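Local coordinates for protein inactive dihydropteroate synthase 2 (Mycobacterium tuberculosis, PDB 2VP8) that seems to lack dihydropteroate synthase activity and probably plays no part in folate metabolism, although it can probably bind the inhibitor dapsone, at residues Leu215-Pro218 / Ala219-Phe222; Val288-Val291 / Ala292-Arg295. All coordinates share one frame; numbering follows the deposited sequence.

Interaction 1 (Leu215-Pro218 / Ala219-Phe222); sequences LIDP and AHDF
Between D217 and H220 the backbone makes a type I beta turn, which carries the chain off the end of strand 214-217 and sets the side chains of its first and last residues next to each other. They meet in a His-carboxylate hydrogen bond: H220 ND1 donates to D217 OD2 over 2.5 Å, a short separation on which little should rest at this resolution. The bond is somewhat bent, 147° at the hydrogen. OD2 sits at the imidazole edge, near the ring plane, while the carboxylate itself is turned 67° against that plane. D217 CG and H220 CG (chi1 -165°) both lie anti to their backbone N, and carboxylate and imidazole project together on the side of the turn away from P218 and A219. The other carboxylate oxygen, OD1, lies 3.5 Å from H220 N, at too poor an angle for a second bond. The turn follows a strand of a parallel TIM barrel, at the strand's C-terminal end, the end that carries the active site in this fold. By similarity, H220 is a residue characteristic of DHPS family members without synthase activity. D217 rests against V164 and A166 of strand 162-166, and H220 against R287 of strand 285-288, so the pair is buried between barrel strands. Past the turn the contact thins out. F222 N gives a weak backbone bond to H220 O at 2.7 Å, and the phenyl ring comes edge-on to the turn, its CE1 4.2 Å from P218 O. Helix 227-234 meets this outer part of the loop, with L232 against A219 and H228 against F222.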
ATOM      1  N   LEU B 215       5.200  -5.004 -22.918  1.00 36.34           N
ATOM      2  CA  LEU B 215       4.596  -4.567 -21.664  1.00 36.36           C
ATOM      3  C   LEU B 215       3.645  -3.402 -21.946  1.00 36.13           C
ATOM      4  O   LEU B 215       3.844  -2.654 -22.909  1.00 36.06           O
ATOM      5  CB  LEU B 215       5.681  -4.136 -20.669  1.00 36.40           C
ATOM      6  CG  LEU B 215       6.621  -5.196 -20.074  1.00 37.11           C
ATOM      7  CD1 LEU B 215       7.727  -5.630 -21.053  1.00 38.10           C
ATOM      8  CD2 LEU B 215       7.243  -4.692 -18.792  1.00 36.81           C
ATOM      9  N   ILE B 216       2.609  -3.253 -21.127  1.00 35.84           N
ATOM     10  CA  ILE B 216       1.692  -2.125 -21.294  1.00 35.67           C
ATOM     11  C   ILE B 216       1.764  -1.157 -20.124  1.00 35.97           C
ATOM     12  O   ILE B 216       1.818  -1.561 -18.963  1.00 35.86           O
ATOM     13  CB  ILE B 216       0.221  -2.552 -21.569  1.00 35.67           C
ATOM     14  CG1 ILE B 216      -0.376  -3.338 -20.394  1.00 35.09           C
ATOM     15  CG2 ILE B 216       0.119  -3.327 -22.895  1.00 35.17           C
ATOM     16  CD1 ILE B 216      -1.899  -3.402 -20.406  1.00 35.33           C
ATOM     17  N   ASP B 217       1.778   0.127 -20.452  1.00 36.43           N
ATOM     18  CA  ASP B 217       1.892   1.186 -19.460  1.00 36.96           C
ATOM     19  C   ASP B 217       0.700   2.140 -19.592  1.00 37.22           C
ATOM     20  O   ASP B 217       0.805   3.191 -20.222  1.00 37.10           O
ATOM     21  CB  ASP B 217       3.229   1.910 -19.626  1.00 36.91           C
ATOM     22  CG  ASP B 217       3.378   3.087 -18.697  1.00 37.76           C
ATOM     23  OD1 ASP B 217       2.592   3.212 -17.732  1.00 39.97           O
ATOM     24  OD2 ASP B 217       4.293   3.896 -18.933  1.00 38.75           O
ATOM     25  N   PRO B 218      -0.437   1.768 -18.983  1.00 37.70           N
ATOM     26  CA  PRO B 218      -1.717   2.442 -19.162  1.00 38.19           C
ATOM     27  C   PRO B 218      -1.833   3.802 -18.483  1.00 38.78           C
ATOM     28  O   PRO B 218      -2.648   4.617 -18.906  1.00 38.81           O
ATOM     29  CB  PRO B 218      -2.712   1.466 -18.521  1.00 38.19           C
ATOM     30  CG  PRO B 218      -1.947   0.196 -18.302  1.00 37.80           C
ATOM     31  CD  PRO B 218      -0.566   0.639 -18.053  1.00 37.83           C
ATOM     32  N   ALA B 219      -1.042   4.049 -17.444  1.00 39.69           N
ATOM     33  CA  ALA B 219      -1.194   5.279 -16.670  1.00 40.62           C
ATOM     34  C   ALA B 219       0.053   6.159 -16.649  1.00 41.34           C
ATOM     35  O   ALA B 219       0.326   6.825 -15.646  1.00 41.50           O
ATOM     36  CB  ALA B 219      -1.660   4.958 -15.240  1.00 40.44           C
ATOM     37  N   HIS B 220       0.782   6.198 -17.764  1.00 42.31           N
ATOM     38  CA  HIS B 220       2.066   6.914 -17.814  1.00 43.52           C
ATOM     39  C   HIS B 220       1.991   8.418 -17.514  1.00 43.89           C
ATOM     40  O   HIS B 220       1.033   9.098 -17.905  1.00 44.05           O
ATOM     41  CB  HIS B 220       2.781   6.698 -19.148  1.00 43.66           C
ATOM     42  CG  HIS B 220       4.224   7.096 -19.112  1.00 45.38           C
ATOM     43  ND1 HIS B 220       5.236   6.205 -18.819  1.00 46.71           N
ATOM     44  CD2 HIS B 220       4.822   8.299 -19.291  1.00 46.31           C
ATOM     45  CE1 HIS B 220       6.396   6.837 -18.837  1.00 47.19           C
ATOM     46  NE2 HIS B 220       6.172   8.109 -19.118  1.00 47.30           N
ATOM     47  N   ASP B 221       3.019   8.911 -16.813  1.00 44.33           N
ATOM     48  CA  ASP B 221       3.217  10.344 -16.494  1.00 44.61           C
ATOM     49  C   ASP B 221       2.138  10.988 -15.624  1.00 44.80           C
ATOM     50  O   ASP B 221       2.363  12.065 -15.058  1.00 44.84           O
ATOM     51  CB  ASP B 221       3.452  11.178 -17.773  1.00 44.63           C
ATOM     52  N   PHE B 222       0.980  10.333 -15.521  1.00 45.04           N
ATOM     53  CA  PHE B 222      -0.161  10.852 -14.761  1.00 45.26           C
ATOM     54  C   PHE B 222       0.214  11.224 -13.327  1.00 45.23           C
ATOM     55  O   PHE B 222      -0.252  12.236 -12.797  1.00 45.30           O
ATOM     56  CB  PHE B 222      -1.324   9.851 -14.768  1.00 45.47           C
ATOM     57  CG  PHE B 222      -2.132   9.853 -16.046  1.00 45.82           C
ATOM     58  CD1 PHE B 222      -2.090   8.764 -16.911  1.00 45.89           C
ATOM     59  CD2 PHE B 222      -2.943  10.942 -16.378  1.00 46.50           C
ATOM     60  CE1 PHE B 222      -2.836   8.752 -18.091  1.00 46.16           C
ATOM     61  CE2 PHE B 222      -3.697  10.944 -17.559  1.00 46.60           C
ATOM     62  CZ  PHE B 222      -3.643   9.845 -18.416  1.00 46.42           C
TER

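Interaction 2 (Val288-Val291 / Ala292-Arg295); sequences VHEV and AATR
E290 is the N-cap of helix 291-306, and its side chain folds over to accept from A293 N in the first turn, a capping bond. Out from CB and CG the chain bends at chi2 (-71°), bringing CD to 3.8 Å from A293 N. The carboxylate then divides its work. OE2 accepts a hydrogen bond from A293 N at 2.7 Å, on its syn side but 28° out of the carboxylate plane. OE1 accepts from a water 2.7 Å away, and that water in turn accepts from A292 N. Two N-H groups of the helix start are thus satisfied, one directly and one through solvent, and the carboxylate would probably be stabilised by the positive end of the helix dipole. Beyond them the regular helical bond begins, R295 N to V291 O. The arginine's own polar end turns elsewhere, to E299 and the carbonyl of D77, while A293 packs on E269 of the second subunit. On the inner side V288 and T294 approach tip to tip, with V288 CG1 3.3 Å from T294 OG1. T294 OG1 also donates to E290 O at 3.2 Å, nearly along the C=O axis, with a C=O...OG1 angle of 172°.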
ATOM      1  N   VAL B 288      10.690   3.420 -11.185  1.00 37.07           N
ATOM      2  CA  VAL B 288      11.000   4.220 -10.009  1.00 37.29           C
ATOM      3  C   VAL B 288      12.376   4.866 -10.099  1.00 37.68           C
ATOM      4  O   VAL B 288      13.221   4.451 -10.896  1.00 37.79           O
ATOM      5  CB  VAL B 288      10.924   3.377  -8.692  1.00 37.08           C
ATOM      6  CG1 VAL B 288       9.593   2.685  -8.564  1.00 37.70           C
ATOM      7  CG2 VAL B 288      12.025   2.357  -8.634  1.00 37.29           C
ATOM      8  N   HIS B 289      12.588   5.892  -9.275  1.00 38.38           N
ATOM      9  CA  HIS B 289      13.921   6.431  -9.032  1.00 38.96           C
ATOM     10  C   HIS B 289      14.548   5.703  -7.841  1.00 39.73           C
ATOM     11  O   HIS B 289      15.685   5.233  -7.924  1.00 40.11           O
ATOM     12  CB  HIS B 289      13.851   7.921  -8.731  1.00 38.76           C
ATOM     13  CG  HIS B 289      13.389   8.752  -9.882  1.00 38.38           C
ATOM     14  ND1 HIS B 289      12.059   9.025 -10.113  1.00 38.56           N
ATOM     15  CD2 HIS B 289      14.080   9.381 -10.860  1.00 37.94           C
ATOM     16  CE1 HIS B 289      11.950   9.784 -11.188  1.00 38.24           C
ATOM     17  NE2 HIS B 289      13.161  10.017 -11.658  1.00 37.99           N
ATOM     18  N   GLU B 290      13.800   5.619  -6.740  1.00 40.31           N
ATOM     19  CA  GLU B 290      14.257   4.957  -5.526  1.00 40.98           C
ATOM     20  C   GLU B 290      13.880   3.494  -5.589  1.00 40.67           C
ATOM     21  O   GLU B 290      12.696   3.129  -5.444  1.00 41.08           O
ATOM     22  CB  GLU B 290      13.636   5.594  -4.275  1.00 41.45           C
ATOM     23  CG  GLU B 290      14.631   5.835  -3.118  1.00 44.06           C
ATOM     24  CD  GLU B 290      15.113   4.549  -2.417  1.00 46.48           C
ATOM     25  OE1 GLU B 290      16.334   4.252  -2.468  1.00 47.71           O
ATOM     26  OE2 GLU B 290      14.280   3.846  -1.811  1.00 46.34           O
ATOM     27  N   VAL B 291      14.895   2.661  -5.792  1.00 39.99           N
ATOM     28  CA  VAL B 291      14.710   1.221  -5.964  1.00 39.20           C
ATOM     29  C   VAL B 291      14.386   0.500  -4.655  1.00 38.82           C
ATOM     30  O   VAL B 291      13.445  -0.276  -4.606  1.00 38.91           O
ATOM     31  CB  VAL B 291      15.952   0.584  -6.629  1.00 39.18           C
ATOM     32  CG1 VAL B 291      15.746  -0.907  -6.835  1.00 39.41           C
ATOM     33  CG2 VAL B 291      16.245   1.266  -7.947  1.00 38.24           C
ATOM     34  N   ALA B 292      15.165   0.768  -3.605  1.00 38.24           N
ATOM     35  CA  ALA B 292      15.033   0.065  -2.327  1.00 37.85           C
ATOM     36  C   ALA B 292      13.647   0.180  -1.645  1.00 37.83           C
ATOM     37  O   ALA B 292      13.097  -0.826  -1.190  1.00 38.00           O
ATOM     38  CB  ALA B 292      16.149   0.473  -1.378  1.00 37.47           C
ATOM     39  N   ALA B 293      13.088   1.390  -1.570  1.00 37.48           N
ATOM     40  CA  ALA B 293      11.793   1.592  -0.911  1.00 37.28           C
ATOM     41  C   ALA B 293      10.731   0.785  -1.629  1.00 37.28           C
ATOM     42  O   ALA B 293       9.877   0.152  -1.005  1.00 36.91           O
ATOM     43  CB  ALA B 293      11.410   3.063  -0.873  1.00 36.98           C
ATOM     44  N   THR B 294      10.809   0.798  -2.954  1.00 37.55           N
ATOM     45  CA  THR B 294       9.869   0.053  -3.776  1.00 37.70           C
ATOM     46  C   THR B 294      10.090  -1.441  -3.593  1.00 37.66           C
ATOM     47  O   THR B 294       9.125  -2.194  -3.416  1.00 37.96           O
ATOM     48  CB  THR B 294       9.983   0.458  -5.245  1.00 37.72           C
ATOM     49  OG1 THR B 294       9.747   1.868  -5.351  1.00 38.44           O
ATOM     50  CG2 THR B 294       8.964  -0.286  -6.090  1.00 37.93           C
ATOM     51  N   ARG B 295      11.350  -1.871  -3.585  1.00 37.39           N
ATOM     52  CA  ARG B 295      11.619  -3.288  -3.430  1.00 37.28           C
ATOM     53  C   ARG B 295      10.978  -3.815  -2.151  1.00 37.66           C
ATOM     54  O   ARG B 295      10.328  -4.866  -2.170  1.00 37.70           O
ATOM     55  CB  ARG B 295      13.106  -3.595  -3.434  1.00 37.11           C
ATOM     56  CG  ARG B 295      13.371  -5.089  -3.565  1.00 36.40           C
ATOM     57  CD  ARG B 295      14.758  -5.458  -3.153  1.00 33.78           C
ATOM     58  NE  ARG B 295      14.978  -5.228  -1.733  1.00 33.84           N
ATOM     59  CZ  ARG B 295      15.729  -4.249  -1.237  1.00 33.63           C
ATOM     60  NH1 ARG B 295      16.339  -3.393  -2.056  1.00 33.42           N
ATOM     61  NH2 ARG B 295      15.870  -4.135   0.080  1.00 32.12           N
TER
HETATM   62  O   HOH W   1      17.638   2.284  -3.842  1.00 49.83           O

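How the interactions relate
Both interactions occupy the place where a barrel strand gives way to the next segment of chain, yet they solve it differently. Interaction 1 is the more buried, its centre about 8 Å from the chain centre against about 13 Å for that of interaction 2, and a single side-chain bond ties its turn before the chain runs on as loop. Interaction 2 leads almost directly into a helix, and its carboxylate works on backbone N-H groups and a water at a partly exposed edge near the second subunit. The two do not touch: their centres are about 18 Å apart, their nearest atoms about 9 Å. Strand 285-288 links them, bordering the imidazole of one and opening the other.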